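Local coordinates for membrane lipoprotein family protein (Aeropyrum pernix, PDB 4PEV), which probably serves as the solute-binding component of an ABC transporter, holding adenosine between its two lobes, at residues Val102-Ser107 with Glu127-Arg132; Leu58-Gly63 with Phe120-Pro125; Tyr112-Leu117 with Thr307-Val312. One frame throughout, in Å; residues are numbered along the deposited sequence.

In the fold
All three contacts lie in the lobe built on the parallel sheet of strands 54-59 and 114-118. Contact 2 is the one at the ligand, for it holds Asp60 of the adenosine site. Contact 1 sits farther from the ligand, centres about 13 Å apart, and the two touch where Leu103 CB packs 3.9 Å from Trp122 CZ3; the side chain of Leu103 is about 14 Å from adenosine. Contact 3 is about 16 Å from contact 2 and about 15 Å from contact 1 between centres; its helix packs on the sheet face opposite to helix 99-108. Strand 114-118 joins them, with Leu117 against Leu103 and Trp122 and Leu114 facing helix 301-313.

Contact 1. Residues Val102-Ser107 with Glu127-Arg132; sequences VLDAAS and EKVAPR
Asp104 and Val129 are the closest backbone positions between two nearly parallel helical segments, whose axes approach to 9.9 Å at an angle of 17°. Val129 points into the interface. Its CG1, anti to the backbone N (chi1 170°), meets Leu103 CG at 4.1 Å and Ser107 OG at 3.9 Å, so one methyl touches residues a helical turn apart. The other methyl, CG2, lies 4.3 Å from Asp104 OD2, next to the salt bridge.

Ser107 turns its hydroxyl back along its own helix and donates to Leu103 O at 2.7 Å. Ser107 N also bonds to that oxygen, the two donors arriving from opposite faces of the carbonyl plane. Ser107 OG has a further hydrogen-bond partner in Tyr138 OH, on strand 137-141, so the buried hydroxyl is bonded both to its own helix and to Tyr138.

At the margin, Asp104 and Arg132 cross at about a right angle and form a salt bridge between OD2 and NH1. Its modelled length of 2.4 Å is doubtful, but the pairing is plain. The carboxylate and guanidinium planes are 46° apart, a single-pronged approach by NH1. Arg132 NH2 pairs with Glu100 OE1, so the guanidinium spans two acidic residues of helix 99-108.

Helices 99-108 and 123-132 precede and follow strand 114-118, the usual connections of parallel beta-alpha-beta layers, and lie side by side on the sheet. The chemistry is graded: branched aliphatic groups toward the strands, a hydroxyl satisfied by backbone and tyrosine, and the ion pair at the more exposed side, with Arg132. There the carboxylates of Asp104 and Glu100 would probably stabilise the positive charge of the guanidinium, and Arg132 would offset some of theirs.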
# COMPACT_ATOMS: atom_id res chain seq x y z
N VAL C 102 25.36 7.33 -0.38
CA VAL C 102 24.60 8.10 -1.36
C VAL C 102 23.78 9.21 -0.70
O VAL C 102 23.66 10.35 -1.22
CB VAL C 102 23.71 7.10 -2.17
CG1 VAL C 102 22.42 7.72 -2.66
CG2 VAL C 102 24.52 6.53 -3.31
N LEU C 103 23.20 8.88 0.45
CA LEU C 103 22.42 9.86 1.21
C LEU C 103 23.33 10.93 1.80
O LEU C 103 22.99 12.10 1.84
CB LEU C 103 21.64 9.14 2.31
CG LEU C 103 20.78 10.00 3.22
CD1 LEU C 103 19.88 10.93 2.42
CD2 LEU C 103 19.96 9.10 4.12
N ASP C 104 24.52 10.50 2.22
CA ASP C 104 25.53 11.39 2.80
C ASP C 104 26.08 12.38 1.76
O ASP C 104 26.20 13.56 2.03
CB ASP C 104 26.66 10.54 3.43
CG ASP C 104 27.58 11.36 4.32
OD1 ASP C 104 28.59 11.88 3.81
OD2 ASP C 104 27.31 11.46 5.55
N ALA C 105 26.35 11.87 0.56
CA ALA C 105 26.89 12.69 -0.53
C ALA C 105 25.90 13.70 -1.08
O ALA C 105 26.30 14.79 -1.47
CB ALA C 105 27.38 11.79 -1.67
N ALA C 106 24.62 13.35 -1.11
CA ALA C 106 23.59 14.28 -1.56
C ALA C 106 23.37 15.41 -0.55
O ALA C 106 23.06 16.55 -0.93
CB ALA C 106 22.30 13.53 -1.82
N SER C 107 23.51 15.10 0.73
CA SER C 107 23.39 16.09 1.78
C SER C 107 24.61 17.02 1.74
O SER C 107 24.49 18.25 1.75
CB SER C 107 23.31 15.40 3.14
OG SER C 107 22.32 14.37 3.14
N GLU C 127 18.83 7.96 10.30
CA GLU C 127 19.10 8.12 11.74
C GLU C 127 20.56 8.52 11.98
O GLU C 127 20.86 9.28 12.89
CB GLU C 127 18.75 6.82 12.50
CG GLU C 127 17.25 6.65 12.83
CD GLU C 127 16.84 5.25 13.29
OE1 GLU C 127 15.64 5.07 13.59
OE2 GLU C 127 17.67 4.30 13.35
N LYS C 128 21.45 7.99 11.14
CA LYS C 128 22.88 8.29 11.18
C LYS C 128 23.25 9.60 10.48
O LYS C 128 24.07 10.36 11.00
CB LYS C 128 23.64 7.14 10.50
CG LYS C 128 23.43 5.81 11.19
CD LYS C 128 24.16 4.67 10.48
CE LYS C 128 24.55 3.57 11.46
NZ LYS C 128 24.31 2.24 10.85
N VAL C 129 22.66 9.85 9.31
CA VAL C 129 23.07 10.96 8.45
C VAL C 129 22.49 12.32 8.87
O VAL C 129 23.20 13.34 8.84
CB VAL C 129 22.70 10.68 6.98
CG1 VAL C 129 22.91 11.91 6.11
CG2 VAL C 129 23.52 9.52 6.43
N ALA C 130 21.21 12.32 9.23
CA ALA C 130 20.49 13.54 9.59
C ALA C 130 21.20 14.42 10.61
O ALA C 130 21.25 15.63 10.42
CB ALA C 130 19.10 13.20 10.07
N PRO C 131 21.72 13.83 11.71
CA PRO C 131 22.39 14.73 12.67
C PRO C 131 23.71 15.35 12.17
O PRO C 131 24.01 16.47 12.56
CB PRO C 131 22.62 13.83 13.90
CG PRO C 131 22.62 12.44 13.35
CD PRO C 131 21.62 12.46 12.24
N ARG C 132 24.46 14.67 11.30
CA ARG C 132 25.62 15.28 10.61
C ARG C 132 25.33 16.51 9.71
O ARG C 132 26.23 17.28 9.45
CB ARG C 132 26.34 14.28 9.72
CG ARG C 132 26.88 13.05 10.41
CD ARG C 132 27.76 12.29 9.45
NE ARG C 132 27.47 10.86 9.48
CZ ARG C 132 27.77 10.00 8.51
NH1 ARG C 132 28.40 10.39 7.41
NH2 ARG C 132 27.45 8.71 8.65

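Contact 2. Residues Leu58-Gly63 with Phe120-Pro125; sequences LFDVGG and FLWQEP. With ADN (adenosine), chain F.
Asp60 reaches across to Leu121 and Trp122 at the C-terminal end of strand 54-59, in the interlobe cleft of a type I periplasmic-binding-protein fold, where loops after parallel strands line the adenosine pocket. Its CB faces the ligand, 3.4 Å from adenosine N1. CG comes next, 3.5 Å from Leu121 CB. OD1 touches Leu121 CB at 3.1 Å and stands over one face of the Trp122 indole, 3.6 Å from CD1, with carboxylate and ring planes only 19° apart. OD2 accepts the backbone N-H of Leu121 through its syn lone pair, at 3.2 Å and an N-H...O angle of 146°, and lies 3.1 Å from both N1 and C2 of adenosine. The backbone N-H of Leu121 probably helps to fix the Asp60 carboxylate beside the adenine. Nearby, Val61 CG2 packs on Leu121 CD1 and Val61 CB nears adenosine N6. Asp142, Gly256, Asp282 and Lys299 are also hydrogen-bonded to adenosine. Phe59 O sits at the edge of the indole, near the ring plane. The indole lies between Asp60 OD1 on one side and Leu58 CG on the other, the latter 3.5 Å from Trp122 CZ2.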
# COMPACT_ATOMS: atom_id res chain seq x y z
N LEU C 58 14.45 10.04 -3.56
CA LEU C 58 15.45 9.04 -3.39
C LEU C 58 14.70 7.76 -3.06
O LEU C 58 14.17 7.61 -1.96
CB LEU C 58 16.41 9.50 -2.29
CG LEU C 58 17.86 9.01 -2.15
CD1 LEU C 58 18.51 8.60 -3.46
CD2 LEU C 58 18.69 10.08 -1.46
N PHE C 59 14.60 6.88 -4.04
CA PHE C 59 13.88 5.64 -3.88
C PHE C 59 14.68 4.62 -3.09
O PHE C 59 15.90 4.71 -2.92
CB PHE C 59 13.46 5.05 -5.23
CG PHE C 59 12.48 5.92 -5.99
CD1 PHE C 59 11.20 6.16 -5.49
CD2 PHE C 59 12.85 6.52 -7.20
CE1 PHE C 59 10.30 6.97 -6.18
CE2 PHE C 59 11.95 7.32 -7.90
CZ PHE C 59 10.68 7.55 -7.39
N ASP C 60 13.94 3.63 -2.63
CA ASP C 60 14.45 2.61 -1.76
C ASP C 60 15.08 1.56 -2.64
O ASP C 60 16.28 1.46 -2.76
CB ASP C 60 13.27 2.00 -0.98
CG ASP C 60 13.60 1.74 0.42
OD1 ASP C 60 14.75 2.03 0.78
OD2 ASP C 60 12.72 1.28 1.16
N VAL C 61 14.22 0.80 -3.30
CA VAL C 61 14.60 -0.44 -3.93
C VAL C 61 14.38 -0.29 -5.42
O VAL C 61 15.33 -0.35 -6.21
CB VAL C 61 13.73 -1.60 -3.39
CG1 VAL C 61 14.02 -2.89 -4.13
CG2 VAL C 61 13.94 -1.76 -1.88
N GLY C 62 13.13 -0.03 -5.79
CA GLY C 62 12.69 -0.24 -7.15
C GLY C 62 12.91 0.92 -8.08
O GLY C 62 13.45 0.74 -9.17
N GLY C 63 12.50 2.10 -7.66
CA GLY C 63 12.26 3.20 -8.60
C GLY C 63 10.87 3.12 -9.24
O GLY C 63 10.04 2.28 -8.87
N PHE C 120 10.67 2.68 3.99
CA PHE C 120 11.16 2.33 5.30
C PHE C 120 12.67 2.07 5.37
O PHE C 120 13.29 2.44 6.36
CB PHE C 120 10.42 1.08 5.82
CG PHE C 120 11.01 0.51 7.06
CD1 PHE C 120 10.77 1.12 8.30
CD2 PHE C 120 11.85 -0.59 7.00
CE1 PHE C 120 11.35 0.61 9.45
CE2 PHE C 120 12.43 -1.10 8.14
CZ PHE C 120 12.17 -0.50 9.37
N LEU C 121 13.26 1.44 4.36
CA LEU C 121 14.67 1.04 4.45
C LEU C 121 15.65 2.21 4.60
O LEU C 121 16.82 2.00 4.96
CB LEU C 121 15.10 0.21 3.25
CG LEU C 121 14.36 -1.10 2.93
CD1 LEU C 121 15.05 -1.80 1.77
CD2 LEU C 121 14.30 -2.03 4.15
N TRP C 122 15.17 3.43 4.34
CA TRP C 122 15.94 4.66 4.56
C TRP C 122 16.05 5.09 6.02
O TRP C 122 16.81 6.00 6.35
CB TRP C 122 15.29 5.81 3.77
CG TRP C 122 15.59 5.78 2.32
CD1 TRP C 122 14.70 5.62 1.30
CD2 TRP C 122 16.88 5.91 1.71
NE1 TRP C 122 15.35 5.64 0.10
CE2 TRP C 122 16.69 5.82 0.32
CE3 TRP C 122 18.17 6.11 2.21
CZ2 TRP C 122 17.74 5.92 -0.58
CZ3 TRP C 122 19.22 6.22 1.31
CH2 TRP C 122 19.00 6.12 -0.07
N GLN C 123 15.29 4.46 6.90
CA GLN C 123 15.21 4.87 8.29
C GLN C 123 16.52 4.69 9.04
O GLN C 123 16.94 5.55 9.77
CB GLN C 123 14.13 4.09 9.01
CG GLN C 123 13.68 4.74 10.28
CD GLN C 123 12.89 3.77 11.13
OE1 GLN C 123 11.70 3.55 10.91
NE2 GLN C 123 13.56 3.18 12.09
N GLU C 124 17.15 3.54 8.85
CA GLU C 124 18.45 3.26 9.44
C GLU C 124 19.51 4.26 8.97
O GLU C 124 20.10 4.94 9.80
CB GLU C 124 18.88 1.83 9.12
CG GLU C 124 18.76 0.83 10.26
CD GLU C 124 20.11 0.25 10.63
OE1 GLU C 124 20.20 -0.99 10.77
OE2 GLU C 124 21.09 1.04 10.74
N PRO C 125 19.75 4.36 7.64
CA PRO C 125 20.76 5.30 7.19
C PRO C 125 20.51 6.75 7.56
O PRO C 125 21.45 7.49 7.78
CB PRO C 125 20.72 5.14 5.67
CG PRO C 125 20.24 3.76 5.45
CD PRO C 125 19.20 3.60 6.51
O5' ADN F . 3.03 -2.39 -2.15
C5' ADN F . 2.63 -2.61 -0.78
C4' ADN F . 3.45 -1.85 0.27
O4' ADN F . 4.81 -2.28 0.32
C3' ADN F . 3.54 -0.33 0.12
O3' ADN F . 2.37 0.34 0.59
C2' ADN F . 4.80 -0.01 0.92
O2' ADN F . 4.56 0.10 2.33
C1' ADN F . 5.68 -1.21 0.66
N9 ADN F . 6.58 -0.97 -0.48
C8 ADN F . 6.29 -1.05 -1.80
N7 ADN F . 7.37 -0.78 -2.57
C5 ADN F . 8.39 -0.52 -1.72
C6 ADN F . 9.82 -0.15 -1.82
N6 ADN F . 10.38 0.00 -3.03
N1 ADN F . 10.52 0.05 -0.68
C2 ADN F . 9.96 -0.09 0.54
N3 ADN F . 8.68 -0.42 0.72
C4 ADN F . 7.86 -0.64 -0.35

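Contact 3. Residues Tyr112-Leu117 with Thr307-Val312; sequences YDLIVL and TAIKDV
The peptide group joining Ala308 to Ile309 presents one face to Leu114, whose CD2 sits over it, 3.4 Å from Ala308 O. Ala308 O also takes a weak helical bond from Val312 N, and Ala308 CB lies farther off, 4.3 Å from the same Leu114 methyl. The carboxylate of Asp113 bonds elsewhere: OD2 accepts a hydrogen bond from Ser54 N, and Asp113 CB touches Val312 CG1 at 4.3 Å.

Leu114 carries the contact. A chi1 of -176° sets CG anti to the backbone N; from there the two methyls reach different parts of the helix. CD2 goes to the Ala308 peptide and to Ile309 CG1, at 3.9 Å; CD1 meets Val312 CG2 at 4.0 Å. Val312 CG2 is also close to CD2, so it fits against the fork of the leucine, the two side chains crossing at a slant.

This is one half of the alpha/beta/alpha sandwich of the lobe. Strand 114-118 runs almost antiparallel to helix 301-313, the short axes 169° apart and 9.7 Å from each other. Leu114 and Val116 point to this helix, whereas Ile115 and Leu117 pack on helix 99-108 beyond the sheet. Helix 301-313 follows strand 293-299 of the other lobe's sheet and leads to strand 320-324 of this one, so the chain has crossed between lobes before it packs here. Phe317, in the loop after the helix, touches both Leu114 and Val312.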
# COMPACT_ATOMS: atom_id res chain seq x y z
N TYR C 112 20.21 20.41 -2.80
CA TYR C 112 18.80 20.11 -2.57
C TYR C 112 18.25 20.77 -1.31
O TYR C 112 18.73 20.55 -0.20
CB TYR C 112 18.59 18.60 -2.50
CG TYR C 112 19.08 17.93 -3.73
CD1 TYR C 112 18.38 18.03 -4.91
CD2 TYR C 112 20.26 17.23 -3.72
CE1 TYR C 112 18.85 17.44 -6.07
CE2 TYR C 112 20.74 16.63 -4.86
CZ TYR C 112 20.03 16.74 -6.03
OH TYR C 112 20.52 16.13 -7.15
N ASP C 113 17.21 21.57 -1.51
CA ASP C 113 16.50 22.20 -0.42
C ASP C 113 15.79 21.14 0.43
O ASP C 113 15.71 21.27 1.65
CB ASP C 113 15.52 23.23 -0.98
CG ASP C 113 16.23 24.29 -1.84
OD1 ASP C 113 16.80 25.26 -1.29
OD2 ASP C 113 16.23 24.12 -3.07
N LEU C 114 15.32 20.08 -0.21
CA LEU C 114 14.68 18.95 0.47
C LEU C 114 15.18 17.64 -0.16
O LEU C 114 15.34 17.54 -1.39
CB LEU C 114 13.15 19.04 0.33
CG LEU C 114 12.27 18.00 1.03
CD1 LEU C 114 12.36 18.09 2.55
CD2 LEU C 114 10.82 18.17 0.59
N ILE C 115 15.43 16.66 0.69
CA ILE C 115 15.69 15.32 0.23
C ILE C 115 14.51 14.47 0.69
O ILE C 115 14.22 14.41 1.89
CB ILE C 115 17.04 14.78 0.76
CG1 ILE C 115 18.19 15.62 0.20
CG2 ILE C 115 17.23 13.31 0.37
CD1 ILE C 115 19.55 15.23 0.73
N VAL C 116 13.83 13.86 -0.27
CA VAL C 116 12.66 13.04 -0.00
C VAL C 116 13.06 11.57 -0.06
O VAL C 116 13.59 11.11 -1.07
CB VAL C 116 11.54 13.30 -1.01
CG1 VAL C 116 10.37 12.37 -0.75
CG2 VAL C 116 11.09 14.75 -0.92
N LEU C 117 12.78 10.85 1.01
CA LEU C 117 13.25 9.47 1.14
C LEU C 117 12.07 8.51 1.14
O LEU C 117 11.29 8.46 2.09
CB LEU C 117 14.09 9.34 2.41
CG LEU C 117 15.33 10.24 2.45
CD1 LEU C 117 15.95 10.23 3.82
CD2 LEU C 117 16.35 9.83 1.39
N THR C 307 2.91 17.48 -0.07
CA THR C 307 2.81 18.30 1.12
C THR C 307 4.20 18.67 1.64
O THR C 307 4.48 19.83 1.91
CB THR C 307 1.99 17.57 2.21
OG1 THR C 307 0.63 17.49 1.77
CG2 THR C 307 2.05 18.30 3.55
N ALA C 308 5.08 17.69 1.77
CA ALA C 308 6.45 17.97 2.23
C ALA C 308 7.22 18.96 1.34
O ALA C 308 8.04 19.74 1.83
CB ALA C 308 7.24 16.67 2.36
N ILE C 309 6.97 18.92 0.04
CA ILE C 309 7.60 19.83 -0.90
C ILE C 309 6.98 21.22 -0.84
O ILE C 309 7.69 22.22 -0.94
CB ILE C 309 7.50 19.30 -2.34
CG1 ILE C 309 8.33 18.04 -2.47
CG2 ILE C 309 7.99 20.33 -3.33
CD1 ILE C 309 8.05 17.25 -3.72
N LYS C 310 5.66 21.27 -0.69
CA LYS C 310 4.96 22.55 -0.58
C LYS C 310 5.40 23.28 0.69
O LYS C 310 5.84 24.42 0.64
CB LYS C 310 3.45 22.35 -0.56
CG LYS C 310 2.68 23.59 -0.93
CD LYS C 310 1.19 23.39 -0.75
CE LYS C 310 0.41 24.50 -1.44
NZ LYS C 310 -0.93 24.65 -0.82
N ASP C 311 5.33 22.59 1.83
CA ASP C 311 5.83 23.13 3.09
C ASP C 311 7.18 23.83 2.88
O ASP C 311 7.34 24.98 3.28
CB ASP C 311 5.96 22.03 4.17
CG ASP C 311 4.62 21.67 4.84
OD1 ASP C 311 3.54 22.08 4.36
OD2 ASP C 311 4.64 20.97 5.88
N VAL C 312 8.13 23.18 2.22
CA VAL C 312 9.43 23.81 1.99
C VAL C 312 9.31 25.04 1.11
O VAL C 312 9.93 26.06 1.40
CB VAL C 312 10.46 22.85 1.37
CG1 VAL C 312 11.73 23.60 0.97
CG2 VAL C 312 10.80 21.74 2.35